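Local coordinates for protein MEM-A1 (Soil metagenome, PDB 6E0S) that probably hydrolyses beta-lactam antibiotics, as expected of a zinc-dependent subclass B3 metallo-beta-lactamase, at residues S46-A51 with W176-T181; V84-N89 with V154-L159. All coordinates share one frame; numbering follows the deposited sequence.

Interaction 1 of 2, residues S46-A51 with W176-T181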
loop_
_atom_site.group_PDB
_atom_site.type_symbol
_atom_site.label_atom_id
_atom_site.label_comp_id
_atom_site.label_asym_id
_atom_site.label_seq_id
_atom_site.Cartn_x
_atom_site.Cartn_y
_atom_site.Cartn_z
ATOM N N SER A 46 -4.667 5.396 1.341
ATOM C CA SER A 46 -3.959 5.218 2.598
ATOM C C SER A 46 -2.536 5.759 2.535
ATOM O O SER A 46 -1.897 5.777 1.484
ATOM C CB SER A 46 -3.897 3.736 2.993
ATOM O OG SER A 46 -5.196 3.273 3.262
ATOM N N ALA A 47 -2.036 6.149 3.702
ATOM C CA ALA A 47 -0.614 6.271 3.967
ATOM C C ALA A 47 -0.441 6.020 5.450
ATOM O O ALA A 47 -1.298 6.389 6.248
ATOM C CB ALA A 47 -0.059 7.656 3.589
ATOM N N VAL A 48 0.671 5.409 5.829
ATOM C CA VAL A 48 0.850 4.982 7.203
ATOM C C VAL A 48 2.242 5.375 7.660
ATOM O O VAL A 48 3.233 5.068 6.985
ATOM C CB VAL A 48 0.623 3.463 7.345
ATOM C CG1 VAL A 48 1.195 2.954 8.689
ATOM C CG2 VAL A 48 -0.870 3.145 7.204
ATOM N N LEU A 49 2.312 6.036 8.823
ATOM C CA LEU A 49 3.567 6.445 9.438
ATOM C C LEU A 49 3.921 5.474 10.562
ATOM O O LEU A 49 3.124 5.269 11.481
ATOM C CB LEU A 49 3.455 7.852 10.020
ATOM C CG LEU A 49 4.772 8.379 10.641
ATOM C CD1 LEU A 49 5.762 8.685 9.532
ATOM C CD2 LEU A 49 4.430 9.647 11.469
ATOM N N ILE A 50 5.112 4.886 10.494
ATOM C CA ILE A 50 5.608 3.997 11.540
ATOM C C ILE A 50 6.740 4.745 12.212
ATOM O O ILE A 50 7.834 4.853 11.647
ATOM C CB ILE A 50 6.092 2.648 10.986
ATOM C CG1 ILE A 50 5.052 2.063 10.028
ATOM C CG2 ILE A 50 6.414 1.697 12.151
ATOM C CD1 ILE A 50 5.475 0.713 9.311
ATOM N N ALA A 51 6.496 5.244 13.408
ATOM C CA ALA A 51 7.401 6.228 14.002
ATOM C C ALA A 51 8.408 5.589 14.955
ATOM O O ALA A 51 8.145 4.528 15.533
ATOM C CB ALA A 51 6.598 7.281 14.740
ATOM N N TRP A 176 3.128 -5.050 2.941
ATOM C CA TRP A 176 4.145 -4.838 3.964
ATOM C C TRP A 176 3.653 -5.276 5.342
ATOM O O TRP A 176 2.513 -4.983 5.730
ATOM C CB TRP A 176 4.541 -3.361 3.989
ATOM C CG TRP A 176 5.070 -2.860 2.701
ATOM C CD1 TRP A 176 4.344 -2.251 1.691
ATOM C CD2 TRP A 176 6.426 -2.875 2.273
ATOM N NE1 TRP A 176 5.197 -1.877 0.674
ATOM C CE2 TRP A 176 6.476 -2.237 1.011
ATOM C CE3 TRP A 176 7.616 -3.352 2.834
ATOM C CZ2 TRP A 176 7.672 -2.079 0.301
ATOM C CZ3 TRP A 176 8.791 -3.191 2.136
ATOM C CH2 TRP A 176 8.809 -2.548 0.877
ATOM N N THR A 177 4.500 -5.967 6.106
ATOM C CA THR A 177 4.063 -6.474 7.409
ATOM C C THR A 177 5.064 -6.090 8.504
ATOM O O THR A 177 6.274 -5.986 8.268
ATOM C CB THR A 177 3.859 -7.996 7.412
ATOM O OG1 THR A 177 5.118 -8.633 7.195
ATOM C CG2 THR A 177 2.884 -8.449 6.301
ATOM N N TRP A 178 4.541 -5.848 9.707
ATOM C CA TRP A 178 5.376 -5.495 10.855
ATOM C C TRP A 178 4.558 -5.729 12.113
ATOM O O TRP A 178 3.358 -5.996 12.057
ATOM C CB TRP A 178 5.895 -4.039 10.803
ATOM C CG TRP A 178 4.846 -2.942 10.911
ATOM C CD1 TRP A 178 4.645 -2.105 11.971
ATOM C CD2 TRP A 178 3.911 -2.526 9.899
ATOM N NE1 TRP A 178 3.633 -1.221 11.699
ATOM C CE2 TRP A 178 3.159 -1.466 10.437
ATOM C CE3 TRP A 178 3.617 -2.968 8.600
ATOM C CZ2 TRP A 178 2.143 -0.830 9.722
ATOM C CZ3 TRP A 178 2.602 -2.326 7.892
ATOM C CH2 TRP A 178 1.892 -1.273 8.444
ATOM N N ARG A 179 5.221 -5.658 13.259
ATOM C CA ARG A 179 4.528 -5.766 14.538
ATOM C C ARG A 179 4.607 -4.426 15.244
ATOM O O ARG A 179 5.659 -3.778 15.233
ATOM C CB ARG A 179 5.155 -6.863 15.423
ATOM C CG ARG A 179 4.871 -8.242 14.867
ATOM C CD ARG A 179 5.084 -9.349 15.911
ATOM N NE ARG A 179 4.016 -9.406 16.899
ATOM C CZ ARG A 179 2.881 -10.101 16.768
ATOM N NH1 ARG A 179 2.629 -10.833 15.694
ATOM N NH2 ARG A 179 1.995 -10.070 17.736
ATOM N N ALA A 180 3.489 -4.007 15.842
ATOM C CA ALA A 180 3.419 -2.811 16.666
ATOM C C ALA A 180 3.088 -3.247 18.084
ATOM O O ALA A 180 2.551 -4.340 18.292
ATOM C CB ALA A 180 2.377 -1.792 16.149
ATOM N N THR A 181 3.450 -2.407 19.060
ATOM C CA THR A 181 3.322 -2.750 20.472
ATOM C C THR A 181 2.843 -1.547 21.264
ATOM O O THR A 181 3.231 -0.407 20.988
ATOM C CB THR A 181 4.656 -3.253 21.094
ATOM O OG1 THR A 181 5.652 -2.231 20.969
ATOM C CG2 THR A 181 5.158 -4.518 20.409
#
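Strand 48-50, carrying Val48 and Ile50, faces the strand that bears Trp178 across the interior of the protein: the CA atoms of Ile50 and Ala180 are 8.8 Å apart, those of Val48 and Trp176 10.9 Å, and no hydrogen bond spans the gap. The spacing fits strands from the two facing sheets of the metallo-beta-lactamase sandwich, and side chains alone bridge it. Ile50 and Trp178 approach from opposite directions. The delta methyl of Ile50 comes down over one face of the indole, with CD1 3.5 Å from the centroid of the five-membered ring of Trp178 and 18° off the ring normal, a CH-pi contact. Its nearest ring atom is CE2 of Trp178, at 3.4 Å from Ile50 CD1. The extended end of Ile50 (chi2 176°) drives this methyl forward, while CG2 sits farther back, 4.1 Å from Trp178 NE1. Val48 adds a looser apolar contact: its CG1 approaches the six-membered ring obliquely, 4.0 Å from Trp178 CZ2. The indole N-H has a polar partner outside the two segments: NE1 is hydrogen-bonded to OG1 of Thr37, which ties the buried polar edge to the opposite sheet and should limit rotation of the ring. Thr37, on strand 37-39, also packs against Val48, Ile50 and Ala180. Ile59 of strand 56-59 touches the indole, as do Met189 and Tyr191 of strand 185-192, so neighbouring strands of both sheets pack around the Trp178 side chain.

Interaction 2 of 2, residues V84-N89 with V154-L159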
loop_
_atom_site.group_PDB
_atom_site.type_symbol
_atom_site.label_atom_id
_atom_site.label_comp_id
_atom_site.label_asym_id
_atom_site.label_seq_id
_atom_site.Cartn_x
_atom_site.Cartn_y
_atom_site.Cartn_z
ATOM N N VAL A 84 11.592 11.348 8.541
ATOM C CA VAL A 84 11.158 10.189 7.768
ATOM C C VAL A 84 12.357 9.734 6.956
ATOM O O VAL A 84 12.848 10.472 6.095
ATOM C CB VAL A 84 9.974 10.528 6.863
ATOM C CG1 VAL A 84 9.570 9.294 5.980
ATOM C CG2 VAL A 84 8.791 11.044 7.714
ATOM N N LYS A 85 12.814 8.516 7.216
ATOM C CA LYS A 85 14.023 8.002 6.593
ATOM C C LYS A 85 13.746 7.140 5.370
ATOM O O LYS A 85 14.594 7.055 4.472
ATOM C CB LYS A 85 14.815 7.189 7.620
ATOM C CG LYS A 85 15.217 7.997 8.845
ATOM C CD LYS A 85 15.970 9.264 8.428
ATOM C CE LYS A 85 16.143 10.250 9.566
ATOM N NZ LYS A 85 16.714 11.576 9.072
ATOM N N LEU A 86 12.591 6.480 5.332
ATOM C CA LEU A 86 12.291 5.526 4.268
ATOM C C LEU A 86 10.849 5.710 3.880
ATOM O O LEU A 86 10.001 5.890 4.750
ATOM C CB LEU A 86 12.492 4.062 4.715
ATOM C CG LEU A 86 13.874 3.747 5.296
ATOM C CD1 LEU A 86 13.850 2.457 6.084
ATOM C CD2 LEU A 86 14.843 3.632 4.124
ATOM N N ILE A 87 10.582 5.673 2.585
ATOM C CA ILE A 87 9.219 5.697 2.072
ATOM C C ILE A 87 9.044 4.406 1.298
ATOM O O ILE A 87 9.847 4.119 0.401
ATOM C CB ILE A 87 8.955 6.921 1.186
ATOM C CG1 ILE A 87 9.033 8.202 2.022
ATOM C CG2 ILE A 87 7.572 6.799 0.555
ATOM C CD1 ILE A 87 9.127 9.525 1.146
ATOM N N LEU A 88 8.044 3.602 1.681
ATOM C CA LEU A 88 7.791 2.314 1.031
ATOM C C LEU A 88 6.590 2.456 0.113
ATOM O O LEU A 88 5.670 3.215 0.406
ATOM C CB LEU A 88 7.517 1.205 2.055
ATOM C CG LEU A 88 8.365 1.178 3.318
ATOM C CD1 LEU A 88 7.994 -0.015 4.256
ATOM C CD2 LEU A 88 9.873 1.223 2.988
ATOM N N ASN A 89 6.601 1.758 -1.013
ATOM C CA ASN A 89 5.485 1.834 -1.959
ATOM C C ASN A 89 4.747 0.502 -2.016
ATOM O O ASN A 89 5.376 -0.563 -2.066
ATOM C CB ASN A 89 6.002 2.224 -3.341
ATOM C CG ASN A 89 4.900 2.310 -4.402
ATOM O OD1 ASN A 89 5.083 1.822 -5.518
ATOM N ND2 ASN A 89 3.782 2.971 -4.077
ATOM N N VAL A 154 13.055 -4.617 6.134
ATOM C CA VAL A 154 13.529 -3.238 6.179
ATOM C C VAL A 154 13.667 -2.850 7.648
ATOM O O VAL A 154 12.683 -2.893 8.397
ATOM C CB VAL A 154 12.546 -2.314 5.447
ATOM C CG1 VAL A 154 12.989 -0.863 5.503
ATOM C CG2 VAL A 154 12.368 -2.783 3.991
ATOM N N LYS A 155 14.880 -2.489 8.065
ATOM C CA LYS A 155 15.193 -2.276 9.473
ATOM C C LYS A 155 15.528 -0.815 9.735
ATOM O O LYS A 155 16.321 -0.226 9.009
ATOM C CB LYS A 155 16.366 -3.161 9.894
ATOM C CG LYS A 155 16.014 -4.635 9.981
ATOM C CD LYS A 155 15.911 -5.055 11.444
ATOM C CE LYS A 155 17.180 -4.692 12.180
ATOM N NZ LYS A 155 17.153 -5.032 13.615
ATOM N N LEU A 156 14.929 -0.239 10.774
ATOM C CA LEU A 156 15.283 1.111 11.210
ATOM C C LEU A 156 15.074 1.181 12.717
ATOM O O LEU A 156 13.931 1.258 13.192
ATOM C CB LEU A 156 14.451 2.155 10.489
ATOM C CG LEU A 156 14.660 3.607 10.900
ATOM C CD1 LEU A 156 16.069 4.036 10.594
ATOM C CD2 LEU A 156 13.628 4.425 10.120
ATOM N N GLY A 157 16.167 1.158 13.462
ATOM C CA GLY A 157 16.089 1.127 14.907
ATOM C C GLY A 157 15.219 -0.022 15.379
ATOM O O GLY A 157 15.438 -1.180 15.007
ATOM N N PRO A 158 14.176 0.292 16.152
ATOM C CA PRO A 158 13.233 -0.737 16.613
ATOM C C PRO A 158 12.179 -1.136 15.587
ATOM O O PRO A 158 11.255 -1.876 15.928
ATOM C CB PRO A 158 12.572 -0.049 17.812
ATOM C CG PRO A 158 12.458 1.461 17.291
ATOM C CD PRO A 158 13.754 1.667 16.521
ATOM N N LEU A 159 12.242 -0.652 14.345
ATOM C CA LEU A 159 11.250 -0.989 13.342
ATOM C C LEU A 159 11.785 -2.068 12.417
ATOM O O LEU A 159 12.951 -2.037 12.020
ATOM C CB LEU A 159 10.858 0.221 12.494
ATOM C CG LEU A 159 10.564 1.523 13.234
ATOM C CD1 LEU A 159 10.217 2.702 12.273
ATOM C CD2 LEU A 159 9.455 1.318 14.241
#
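Leu86 and Val154 reach toward each other tip to tip between the two sheets of the alpha-beta/beta-alpha sandwich, the fold of the metallo-beta-lactamase superfamily, in which two beta sheets pack face to face. The CD1 methyl of Leu86 stops 3.5 Å from CG1 of Val154, tighter than ordinary carbon contact. Val154 presents that methyl because CG1 stands opposite the backbone N (chi1 179°). The same Leu86 CD1 has a looser neighbour in Leu156 CB, at 4.5 Å. Lys85 and Leu156 form the second, more exposed part of the interface: their side chains cross at about a right angle, and Leu156 CD2 rests against the aliphatic root of the lysine, 3.9 Å from Lys85 CB. Two consecutive residues, Lys85 and Leu86, thus direct their CB atoms at the other sheet, where a regular strand would alternate, consistent with the helix-like psi of Lys85 (-29°). The backbones explain why only side chains meet. Strands 84-88 and 154-156 run nearly antiparallel, at 162°, but their axes come no closer than 9.1 Å and share no hydrogen bond. Beyond Leu156 the chain reverses through a type II' beta turn, with Gly157 and Pro158 at its corners, closed by Leu156 N to Leu159 O at 2.9 Å and Leu159 N to Leu156 O at 2.8 Å. Farther out, Ile57 of strand 56-59 packs on Leu156, and Leu112 of strand 110-114 on Val154, so the strands on either side of 84-88 share the interface. The bend of Lys85 at chi2 turns its amino end away from Leu156, and NZ is hydrogen-bonded to the carbonyl O of Glu82.

Overall arrangement
Interactions 1 and 2 join the same two sheets, with centres about 9 Å apart. Strand 56-59 separates 48-50 from 84-88 in one sheet, and strand 159-165 separates 153-156 from 174-182 in the other. Direct contacts link the two interactions: Trp176 CE3 lies 3.6 Å from Leu88 CD1, and Ile50 O lies 3.3 Å from Leu159 CD1. Trp176 NE1 is 3.0 Å from Asn89 O, a probable hydrogen bond that crosses between the sheets. This last contact leads toward the metal site, since Asn89 ND2 is hydrogen-bonded to the carbonyl O of His91, which binds zinc together with His93 and His169, and to Asp60 OD1.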